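Local coordinates for alkylhalidase CmlS (Streptomyces venezuelae, PDB 3I3L), which is a flavin-dependent halogenase of chloramphenicol biosynthesis, with an FAD cofactor joined covalently to the protein, at residues A[472-477]-A[567-572]; A[513-518]-A[552-557]. All blocks are in the same frame, centred on the assembly; numbering follows the deposited sequence.

Contact 1 of 2, residues A[472-477]-A[567-572]; sequences SITRFK and YDAQGE
Tyr567 O takes two backbone N-H groups, Thr474 N at 3.1 Å and Arg475 N more weakly at 3.3 Å. Two residues facing one make this a classic beta bulge, set where the edge strand 473-478 pairs antiparallel with strand 564-568. The return bond, Tyr567 N to Arg475 O, is shorter at 2.9 Å, and that same carbonyl oxygen also lies in the plane of the tyrosine ring, at its edge.

Lys477 comes across the phenol at about a right angle. With CG anti to its carbonyl carbon (chi1 -60°) and the chain extended beyond, its methylenes pass the CE2 side of the ring obliquely, CD reaching 3.5 Å from Tyr567 CE2. The ammonium ends near the hydroxyl in a weak bond, while CE lies over one face of the Arg475 guanidinium, whose NH1 makes a salt bridge to Glu532.

Beyond the bulge, Ser472 O receives a CA-H...O contact from Asp568 CA at 3.2 Å. Thr474 OG1, turned between its own backbone N and carbonyl carbon (chi1 55°), faces the type I turn Asp568 to Gly571 and sits 3.5 Å from Ala569 CA. That turn leads into strand 573-574, and Asp568 braces it: its OD1 accepts Glu572 N at 2.8 Å, from 49° above the carboxylate plane.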
loop_
_atom_site.group_PDB
_atom_site.type_symbol
_atom_site.label_atom_id
_atom_site.label_comp_id
_atom_site.label_asym_id
_atom_site.label_seq_id
_atom_site.Cartn_x
_atom_site.Cartn_y
_atom_site.Cartn_z
ATOM N N SER A 472 -10.488 -29.637 -9.801
ATOM C CA SER A 472 -9.938 -30.917 -9.392
ATOM C C SER A 472 -10.246 -31.233 -7.934
ATOM O O SER A 472 -9.876 -32.299 -7.445
ATOM C CB SER A 472 -8.418 -30.969 -9.591
ATOM O OG SER A 472 -7.791 -30.209 -8.586
ATOM N N ILE A 473 -10.889 -30.295 -7.250
ATOM C CA ILE A 473 -11.153 -30.439 -5.832
ATOM C C ILE A 473 -12.458 -31.190 -5.606
ATOM O O ILE A 473 -13.553 -30.650 -5.752
ATOM C CB ILE A 473 -11.204 -29.081 -5.102
ATOM C CG1 ILE A 473 -9.782 -28.462 -5.054
ATOM C CG2 ILE A 473 -11.796 -29.224 -3.706
ATOM C CD1 ILE A 473 -9.773 -27.042 -4.519
ATOM N N THR A 474 -12.306 -32.439 -5.219
ATOM C CA THR A 474 -13.429 -33.320 -5.005
ATOM C C THR A 474 -13.764 -33.420 -3.538
ATOM O O THR A 474 -14.815 -33.944 -3.179
ATOM C CB THR A 474 -13.135 -34.728 -5.590
ATOM O OG1 THR A 474 -11.918 -35.234 -5.033
ATOM C CG2 THR A 474 -12.966 -34.646 -7.118
ATOM N N ARG A 475 -12.869 -32.948 -2.676
ATOM C CA ARG A 475 -13.178 -32.918 -1.249
ATOM C C ARG A 475 -12.622 -31.692 -0.510
ATOM O O ARG A 475 -11.418 -31.445 -0.577
ATOM C CB ARG A 475 -12.653 -34.209 -0.602
ATOM C CG ARG A 475 -12.715 -34.220 0.916
ATOM C CD ARG A 475 -12.066 -35.478 1.444
ATOM N NE ARG A 475 -12.139 -35.587 2.900
ATOM C CZ ARG A 475 -11.392 -36.450 3.597
ATOM N NH1 ARG A 475 -11.505 -36.524 4.930
ATOM N NH2 ARG A 475 -10.513 -37.238 2.964
ATOM N N PHE A 476 -13.482 -30.953 0.202
ATOM C CA PHE A 476 -13.022 -29.833 1.039
ATOM C C PHE A 476 -13.090 -30.219 2.505
ATOM O O PHE A 476 -14.049 -30.858 2.918
ATOM C CB PHE A 476 -13.899 -28.555 0.868
ATOM C CG PHE A 476 -13.546 -27.695 -0.318
ATOM C CD1 PHE A 476 -12.305 -27.101 -0.414
ATOM C CD2 PHE A 476 -14.482 -27.460 -1.334
ATOM C CE1 PHE A 476 -11.979 -26.269 -1.482
ATOM C CE2 PHE A 476 -14.171 -26.660 -2.421
ATOM C CZ PHE A 476 -12.912 -26.049 -2.493
ATOM N N LYS A 477 -12.124 -29.753 3.300
ATOM C CA LYS A 477 -12.208 -29.782 4.780
ATOM C C LYS A 477 -12.264 -28.372 5.397
ATOM O O LYS A 477 -11.625 -27.401 4.903
ATOM C CB LYS A 477 -10.982 -30.469 5.348
ATOM C CG LYS A 477 -10.800 -31.917 4.879
ATOM C CD LYS A 477 -9.587 -32.532 5.672
ATOM C CE LYS A 477 -9.386 -33.998 5.370
ATOM N NZ LYS A 477 -7.958 -34.379 5.643
ATOM N N TYR A 567 -8.728 -31.094 -1.616
ATOM C CA TYR A 567 -8.065 -32.330 -1.925
ATOM C C TYR A 567 -8.510 -32.840 -3.295
ATOM O O TYR A 567 -9.684 -32.715 -3.655
ATOM C CB TYR A 567 -8.351 -33.351 -0.823
ATOM C CG TYR A 567 -7.732 -32.984 0.489
ATOM C CD1 TYR A 567 -6.411 -33.339 0.778
ATOM C CD2 TYR A 567 -8.444 -32.239 1.434
ATOM C CE1 TYR A 567 -5.831 -32.999 2.017
ATOM C CE2 TYR A 567 -7.865 -31.879 2.672
ATOM C CZ TYR A 567 -6.573 -32.279 2.952
ATOM O OH TYR A 567 -6.025 -31.928 4.155
ATOM N N ASP A 568 -7.581 -33.387 -4.065
ATOM C CA ASP A 568 -7.955 -33.856 -5.387
ATOM C C ASP A 568 -8.454 -35.323 -5.384
ATOM O O ASP A 568 -8.518 -35.971 -4.347
ATOM C CB ASP A 568 -6.805 -33.655 -6.371
ATOM C CG ASP A 568 -5.579 -34.521 -6.052
ATOM O OD1 ASP A 568 -5.702 -35.569 -5.338
ATOM O OD2 ASP A 568 -4.475 -34.142 -6.543
ATOM N N ALA A 569 -8.802 -35.852 -6.541
ATOM C CA ALA A 569 -9.440 -37.175 -6.528
ATOM C C ALA A 569 -8.465 -38.216 -5.985
ATOM O O ALA A 569 -8.895 -39.189 -5.411
ATOM C CB ALA A 569 -9.975 -37.561 -7.918
ATOM N N GLN A 570 -7.151 -37.971 -6.124
ATOM C CA GLN A 570 -6.137 -38.912 -5.632
ATOM C C GLN A 570 -5.735 -38.671 -4.185
ATOM O O GLN A 570 -4.892 -39.383 -3.659
ATOM C CB GLN A 570 -4.892 -38.970 -6.526
ATOM C CG GLN A 570 -5.178 -39.393 -7.941
ATOM C CD GLN A 570 -5.787 -38.252 -8.747
ATOM O OE1 GLN A 570 -5.455 -37.087 -8.524
ATOM N NE2 GLN A 570 -6.653 -38.575 -9.684
ATOM N N GLY A 571 -6.348 -37.663 -3.566
ATOM C CA GLY A 571 -6.203 -37.411 -2.140
ATOM C C GLY A 571 -5.052 -36.484 -1.776
ATOM O O GLY A 571 -4.706 -36.365 -0.591
ATOM N N GLU A 572 -4.446 -35.861 -2.800
ATOM C CA GLU A 572 -3.391 -34.888 -2.574
ATOM C C GLU A 572 -4.000 -33.493 -2.386
ATOM O O GLU A 572 -4.996 -33.138 -3.020
ATOM C CB GLU A 572 -2.369 -34.885 -3.715
ATOM C CG GLU A 572 -1.565 -36.170 -3.836
ATOM C CD GLU A 572 -0.551 -36.357 -2.705
ATOM O OE1 GLU A 572 0.263 -35.444 -2.484
ATOM O OE2 GLU A 572 -0.567 -37.414 -2.030
#

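Contact 2 of 2, residues A[513-518]-A[552-557]; sequences AQYPMD and TQIVVR
The Tyr515 ring has Ile554 CG1 over one face, off-centre toward the CG-CD2 side and 4.1 Å from Tyr515 CG, and Arg557 CG at its edge, 4.1 Å from Tyr515 CE2. The Arg557 guanidinium does not stack on the phenol: the two planes stand 70° apart, and its NH2 turns to a salt bridge with Glu560 on the same helix. At the far end of the ring the hydroxyl reaches Gln553, with Tyr515 OH 3.3 Å from Gln553 CB.

A loop leading into helix 519-531 is thus packed against helix 551-560, both in the C-terminal domain of the halogenase and away from the FAD site. Gln553 and Arg557 are one turn apart on that helix, with Ile554 next to the first, and the phenol lies against all three. Its placement follows from CG being anti to the carbonyl carbon (chi1 -61°), which swings the ring from the loop toward the helix.

Met517 adds a second, looser apolar touch, SD to Ile554 CD1 at 4.4 Å. One residue on, Asp518 caps helix 519-531 through OD1 and forms a salt bridge with Arg547 through OD2.

An alanine in place of Tyr515 would probably leave a gap over Ile554 CG1 and deprive Arg557 CG of the ring edge it packs on. Between loop and helix the grip is van der Waals contact, relying on shape rather than on directional polar bonds.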
loop_
_atom_site.group_PDB
_atom_site.type_symbol
_atom_site.label_atom_id
_atom_site.label_comp_id
_atom_site.label_asym_id
_atom_site.label_seq_id
_atom_site.Cartn_x
_atom_site.Cartn_y
_atom_site.Cartn_z
ATOM N N ALA A 513 -12.572 -11.867 6.079
ATOM C CA ALA A 513 -13.314 -10.628 6.332
ATOM C C ALA A 513 -13.746 -9.882 5.065
ATOM O O ALA A 513 -14.552 -8.963 5.142
ATOM C CB ALA A 513 -12.497 -9.687 7.236
ATOM N N GLN A 514 -13.238 -10.312 3.904
ATOM C CA GLN A 514 -13.483 -9.606 2.631
ATOM C C GLN A 514 -14.904 -9.703 2.082
ATOM O O GLN A 514 -15.230 -8.957 1.165
ATOM C CB GLN A 514 -12.476 -10.035 1.560
ATOM C CG GLN A 514 -11.018 -9.951 2.006
ATOM C CD GLN A 514 -10.555 -11.157 2.820
ATOM O OE1 GLN A 514 -11.363 -11.950 3.283
ATOM N NE2 GLN A 514 -9.241 -11.286 3.004
ATOM N N TYR A 515 -15.740 -10.603 2.622
ATOM C CA TYR A 515 -17.127 -10.764 2.155
ATOM C C TYR A 515 -18.159 -10.876 3.283
ATOM O O TYR A 515 -17.936 -11.553 4.254
ATOM C CB TYR A 515 -17.267 -11.930 1.155
ATOM C CG TYR A 515 -16.451 -11.730 -0.087
ATOM C CD1 TYR A 515 -16.928 -10.940 -1.140
ATOM C CD2 TYR A 515 -15.158 -12.251 -0.182
ATOM C CE1 TYR A 515 -16.137 -10.692 -2.291
ATOM C CE2 TYR A 515 -14.363 -12.017 -1.314
ATOM C CZ TYR A 515 -14.854 -11.234 -2.356
ATOM O OH TYR A 515 -14.066 -11.040 -3.458
ATOM N N PRO A 516 -19.307 -10.210 3.133
ATOM C CA PRO A 516 -20.381 -10.248 4.121
ATOM C C PRO A 516 -21.219 -11.493 3.930
ATOM O O PRO A 516 -21.657 -11.773 2.814
ATOM C CB PRO A 516 -21.239 -9.010 3.774
ATOM C CG PRO A 516 -20.669 -8.459 2.482
ATOM C CD PRO A 516 -19.730 -9.491 1.921
ATOM N N MET A 517 -21.455 -12.231 5.003
ATOM C CA MET A 517 -22.259 -13.419 4.912
ATOM C C MET A 517 -23.421 -13.378 5.919
ATOM O O MET A 517 -23.442 -12.553 6.815
ATOM C CB MET A 517 -21.354 -14.659 5.047
ATOM C CG MET A 517 -20.132 -14.672 4.097
ATOM S SD MET A 517 -20.331 -15.464 2.463
ATOM C CE MET A 517 -22.028 -15.277 2.359
ATOM N N ASP A 518 -24.403 -14.254 5.749
ATOM C CA ASP A 518 -25.546 -14.346 6.677
ATOM C C ASP A 518 -25.676 -15.770 7.231
ATOM O O ASP A 518 -24.876 -16.650 6.869
ATOM C CB ASP A 518 -26.845 -13.915 5.978
ATOM C CG ASP A 518 -26.911 -14.381 4.525
ATOM O OD1 ASP A 518 -27.037 -15.605 4.286
ATOM O OD2 ASP A 518 -26.823 -13.515 3.616
ATOM N N THR A 552 -16.274 -17.865 -6.930
ATOM C CA THR A 552 -14.875 -18.193 -7.136
ATOM C C THR A 552 -13.953 -17.420 -6.175
ATOM O O THR A 552 -12.923 -17.939 -5.679
ATOM C CB THR A 552 -14.455 -17.945 -8.563
ATOM O OG1 THR A 552 -15.211 -18.813 -9.420
ATOM C CG2 THR A 552 -12.993 -18.217 -8.746
ATOM N N GLN A 553 -14.320 -16.169 -5.922
ATOM C CA GLN A 553 -13.512 -15.293 -5.072
ATOM C C GLN A 553 -13.691 -15.764 -3.627
ATOM O O GLN A 553 -12.743 -15.838 -2.867
ATOM C CB GLN A 553 -13.961 -13.827 -5.227
ATOM C CG GLN A 553 -13.669 -13.180 -6.581
ATOM C CD GLN A 553 -14.610 -13.666 -7.710
ATOM O OE1 GLN A 553 -15.435 -14.598 -7.545
ATOM N NE2 GLN A 553 -14.471 -13.038 -8.874
ATOM N N ILE A 554 -14.918 -16.119 -3.286
ATOM C CA ILE A 554 -15.246 -16.563 -1.948
ATOM C C ILE A 554 -14.441 -17.820 -1.572
ATOM O O ILE A 554 -13.817 -17.859 -0.523
ATOM C CB ILE A 554 -16.770 -16.747 -1.780
ATOM C CG1 ILE A 554 -17.456 -15.381 -1.762
ATOM C CG2 ILE A 554 -17.099 -17.478 -0.493
ATOM C CD1 ILE A 554 -18.951 -15.423 -1.673
ATOM N N VAL A 555 -14.382 -18.820 -2.452
ATOM C CA VAL A 555 -13.637 -19.995 -2.080
ATOM C C VAL A 555 -12.133 -19.769 -2.121
ATOM O O VAL A 555 -11.406 -20.328 -1.289
ATOM C CB VAL A 555 -14.097 -21.393 -2.751
ATOM C CG1 VAL A 555 -15.401 -21.304 -3.528
ATOM C CG2 VAL A 555 -12.994 -21.988 -3.529
ATOM N N VAL A 556 -11.650 -18.969 -3.066
ATOM C CA VAL A 556 -10.205 -18.666 -3.067
ATOM C C VAL A 556 -9.782 -17.942 -1.772
ATOM O O VAL A 556 -8.740 -18.244 -1.158
ATOM C CB VAL A 556 -9.737 -17.882 -4.350
ATOM C CG1 VAL A 556 -8.319 -17.382 -4.196
ATOM C CG2 VAL A 556 -9.826 -18.784 -5.597
ATOM N N ARG A 557 -10.585 -16.978 -1.367
ATOM C CA ARG A 557 -10.262 -16.256 -0.141
ATOM C C ARG A 557 -10.311 -17.177 1.078
ATOM O O ARG A 557 -9.443 -17.108 1.923
ATOM C CB ARG A 557 -11.161 -15.029 0.054
ATOM C CG ARG A 557 -10.722 -13.802 -0.764
ATOM C CD ARG A 557 -9.201 -13.620 -0.645
ATOM N NE ARG A 557 -8.639 -12.648 -1.595
ATOM C CZ ARG A 557 -8.195 -12.921 -2.828
ATOM N NH1 ARG A 557 -7.687 -11.946 -3.571
ATOM N NH2 ARG A 557 -8.252 -14.147 -3.333
#

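In the fold
Coming from the N terminus, the chain leaves helix 456-471 and enters the first strand of contact 1; it returns to that strand only after 89 residues, at 567-572, closing a long loop. Contact 2 lies wholly within this excursion: from 513-518 the chain runs through helices 519-531 and 535-543 before helix 551-560 brings 552-557 back to the loop. Strand 564-568 follows that helix directly, so the shorter closure feeds the longer one. Contact 1 closes the small antiparallel sheet, and contact 2 ties the loop before helix 519-531 to helix 551-560. Their centres are 20 Å apart, yet Phe476 CZ meets Val555 CG2 at 4.2 Å, joining the two.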